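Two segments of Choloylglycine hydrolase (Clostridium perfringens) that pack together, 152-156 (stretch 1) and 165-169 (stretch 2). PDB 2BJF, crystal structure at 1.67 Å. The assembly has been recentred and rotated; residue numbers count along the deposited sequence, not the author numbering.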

ATOM      1  N   LYS A 152      29.027   9.796  12.888  1.00 12.58           N
ATOM      2  CA  LYS A 152      28.155   9.193  13.891  1.00 12.68           C
ATOM      3  C   LYS A 152      26.951  10.083  14.177  1.00 12.30           C
ATOM      4  O   LYS A 152      27.076  11.306  14.241  1.00 12.12           O
ATOM      5  CB  LYS A 152      28.927   8.913  15.185  1.00 13.07           C
ATOM      6  CG  LYS A 152      29.914   7.747  15.096  1.00 14.44           C
ATOM      7  CD  LYS A 152      29.199   6.396  15.077  1.00 16.96           C
ATOM      8  CE  LYS A 152      30.155   5.252  14.753  1.00 18.29           C
ATOM      9  NZ  LYS A 152      30.660   5.308  13.348  1.00 19.63           N
ATOM     10  N   SER A 153      25.790   9.452  14.341  1.00 11.92           N
ATOM     11  CA  SER A 153      24.554  10.158  14.663  1.00 11.61           C
ATOM     12  C   SER A 153      23.848   9.507  15.846  1.00 11.32           C
ATOM     13  O   SER A 153      23.879   8.284  15.999  1.00 11.21           O
ATOM     14  CB  SER A 153      23.612  10.183  13.454  1.00 11.70           C
ATOM     15  OG  SER A 153      24.148  10.951  12.390  1.00 12.21           O
ATOM     16  N   ILE A 154      23.223  10.334  16.682  1.00 10.91           N
ATOM     17  CA  ILE A 154      22.391   9.847  17.785  1.00 10.68           C
ATOM     18  C   ILE A 154      21.011  10.507  17.782  1.00 10.65           C
ATOM     19  O   ILE A 154      20.822  11.575  17.190  1.00 10.48           O
ATOM     20  CB  ILE A 154      23.070  10.020  19.178  1.00 10.69           C
ATOM     21  CG1 ILE A 154      23.489  11.477  19.416  1.00 10.55           C
ATOM     22  CG2 ILE A 154      24.255   9.057  19.324  1.00 10.90           C
ATOM     23  CD1 ILE A 154      23.829  11.799  20.868  1.00 10.48           C
ATOM     24  N   VAL A 155      20.052   9.849  18.428  1.00 10.46           N
ATOM     25  CA  VAL A 155      18.696  10.369  18.573  1.00 10.52           C
ATOM     26  C   VAL A 155      18.366  10.467  20.059  1.00 10.59           C
ATOM     27  O   VAL A 155      18.577   9.514  20.813  1.00 10.62           O
ATOM     28  CB  VAL A 155      17.658   9.479  17.839  1.00 10.40           C
ATOM     29  CG1 VAL A 155      16.228   9.923  18.149  1.00 10.47           C
ATOM     30  CG2 VAL A 155      17.908   9.503  16.333  1.00 10.50           C
ATOM     31  N   VAL A 156      17.863  11.629  20.468  1.00 10.73           N
ATOM     32  CA  VAL A 156      17.545  11.894  21.871  1.00 11.05           C
ATOM     33  C   VAL A 156      16.039  12.039  22.054  1.00 11.26           C
ATOM     34  O   VAL A 156      15.419  12.938  21.484  1.00 11.20           O
ATOM     35  CB  VAL A 156      18.258  13.171  22.381  1.00 10.93           C
ATOM     36  CG1 VAL A 156      17.959  13.402  23.856  1.00 11.14           C
ATOM     37  CG2 VAL A 156      19.762  13.076  22.148  1.00 11.19           C
ATOM     38  N   VAL A 165      18.843   7.684  24.587  1.00 14.76           N
ATOM     39  CA  VAL A 165      19.848   8.119  23.615  1.00 14.31           C
ATOM     40  C   VAL A 165      20.170   6.930  22.709  1.00 14.01           C
ATOM     41  O   VAL A 165      20.848   5.987  23.125  1.00 14.05           O
ATOM     42  CB  VAL A 165      21.139   8.662  24.292  1.00 14.29           C
ATOM     43  CG1 VAL A 165      22.158   9.098  23.241  1.00 14.21           C
ATOM     44  CG2 VAL A 165      20.821   9.824  25.223  1.00 14.05           C
ATOM     45  N   PHE A 166      19.658   6.975  21.481  1.00 13.56           N
ATOM     46  CA  PHE A 166      19.833   5.884  20.522  1.00 13.28           C
ATOM     47  C   PHE A 166      20.993   6.149  19.576  1.00 13.11           C
ATOM     48  O   PHE A 166      21.176   7.275  19.112  1.00 12.98           O
ATOM     49  CB  PHE A 166      18.576   5.703  19.664  1.00 13.22           C
ATOM     50  CG  PHE A 166      17.319   5.435  20.443  1.00 13.28           C
ATOM     51  CD1 PHE A 166      17.016   4.149  20.884  1.00 13.78           C
ATOM     52  CD2 PHE A 166      16.415   6.462  20.697  1.00 13.42           C
ATOM     53  CE1 PHE A 166      15.842   3.896  21.590  1.00 13.57           C
ATOM     54  CE2 PHE A 166      15.237   6.218  21.400  1.00 13.44           C
ATOM     55  CZ  PHE A 166      14.951   4.932  21.849  1.00 13.45           C
ATOM     56  N   ASP A 167      21.762   5.105  19.274  1.00 12.99           N
ATOM     57  CA  ASP A 167      22.685   5.143  18.144  1.00 12.99           C
ATOM     58  C   ASP A 167      21.862   5.083  16.862  1.00 12.72           C
ATOM     59  O   ASP A 167      21.030   4.187  16.696  1.00 12.62           O
ATOM     60  CB  ASP A 167      23.667   3.968  18.194  1.00 13.29           C
ATOM     61  CG  ASP A 167      24.752   4.146  19.244  1.00 14.23           C
ATOM     62  OD1 ASP A 167      24.884   5.252  19.808  1.00 15.48           O
ATOM     63  OD2 ASP A 167      25.483   3.167  19.501  1.00 16.30           O
ATOM     64  N   ASN A 168      22.084   6.046  15.970  1.00 12.31           N
ATOM     65  CA  ASN A 168      21.338   6.124  14.716  1.00 12.21           C
ATOM     66  C   ASN A 168      22.163   5.628  13.533  1.00 12.26           C
ATOM     67  O   ASN A 168      22.975   6.368  12.971  1.00 12.31           O
ATOM     68  CB  ASN A 168      20.837   7.554  14.472  1.00 11.96           C
ATOM     69  CG  ASN A 168      19.876   7.653  13.291  1.00 11.64           C
ATOM     70  OD1 ASN A 168      19.802   6.757  12.449  1.00 11.11           O
ATOM     71  ND2 ASN A 168      19.136   8.751  13.228  1.00 11.21           N
ATOM     72  N   ASN A 169      21.940   4.370  13.162  1.00 12.33           N
ATOM     73  CA  ASN A 169      22.636   3.751  12.036  1.00 12.48           C
ATOM     74  C   ASN A 169      21.832   3.829  10.737  1.00 12.31           C
ATOM     75  O   ASN A 169      22.219   3.246   9.721  1.00 12.57           O
ATOM     76  CB  ASN A 169      22.993   2.297  12.370  1.00 12.70           C
ATOM     77  CG  ASN A 169      23.997   2.185  13.507  1.00 13.56           C
ATOM     78  OD1 ASN A 169      23.780   1.446  14.469  1.00 15.44           O
ATOM     79  ND2 ASN A 169      25.099   2.922  13.405  1.00 14.30           N
TER
HETATM   80  O   HOH W   1      25.659   6.604  13.690  1.00 14.24           O
HETATM   81  O   HOH W   2      26.069   6.634  17.086  1.00 31.58           O

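Three backbone hydrogen bonds carry the polar part of this contact. Phe-166 N donates to Val-155 O at 2.8 Å with an N-H...O angle of 165°, and Val-155 N donates to Phe-166 O at 2.9 Å and 159°; this reciprocal pair defines an antiparallel hydrogen-bonded bridge, consistent with the 151° between the strand directions. The third, from Asn-168 N to Ser-153 O (2.9 Å, 161°), extends the pairing by one two-residue step.

Beside this last bond, water 1 accepts from Ser-153 N (2.9 Å) and lies 2.8 Å from Asn-168 O, so it occupies the gap where a direct bond would complete the same pair: Ser-153 N and Asn-168 O stand 4.4 Å apart. Water 2 lies 2.9 Å from Ser-153 O and 3.3 Å from Asp-167 OD1, the latter a weak bond.

CA-H...O contacts flank the Val-155/Phe-166 pair: Ile-154 CA to Phe-166 O at 3.1 Å (127° at H) on the Ser-153 side, and Val-165 CA to Val-155 O at 3.4 Å (143°) beyond it.

Side-chain packing follows the alternation of the strands. Val-155 and Phe-166 share one face, CB to CB 4.3 Å; on the other, Ile-154 CD1 meets Val-165 CG1 diagonally at 4.0 Å.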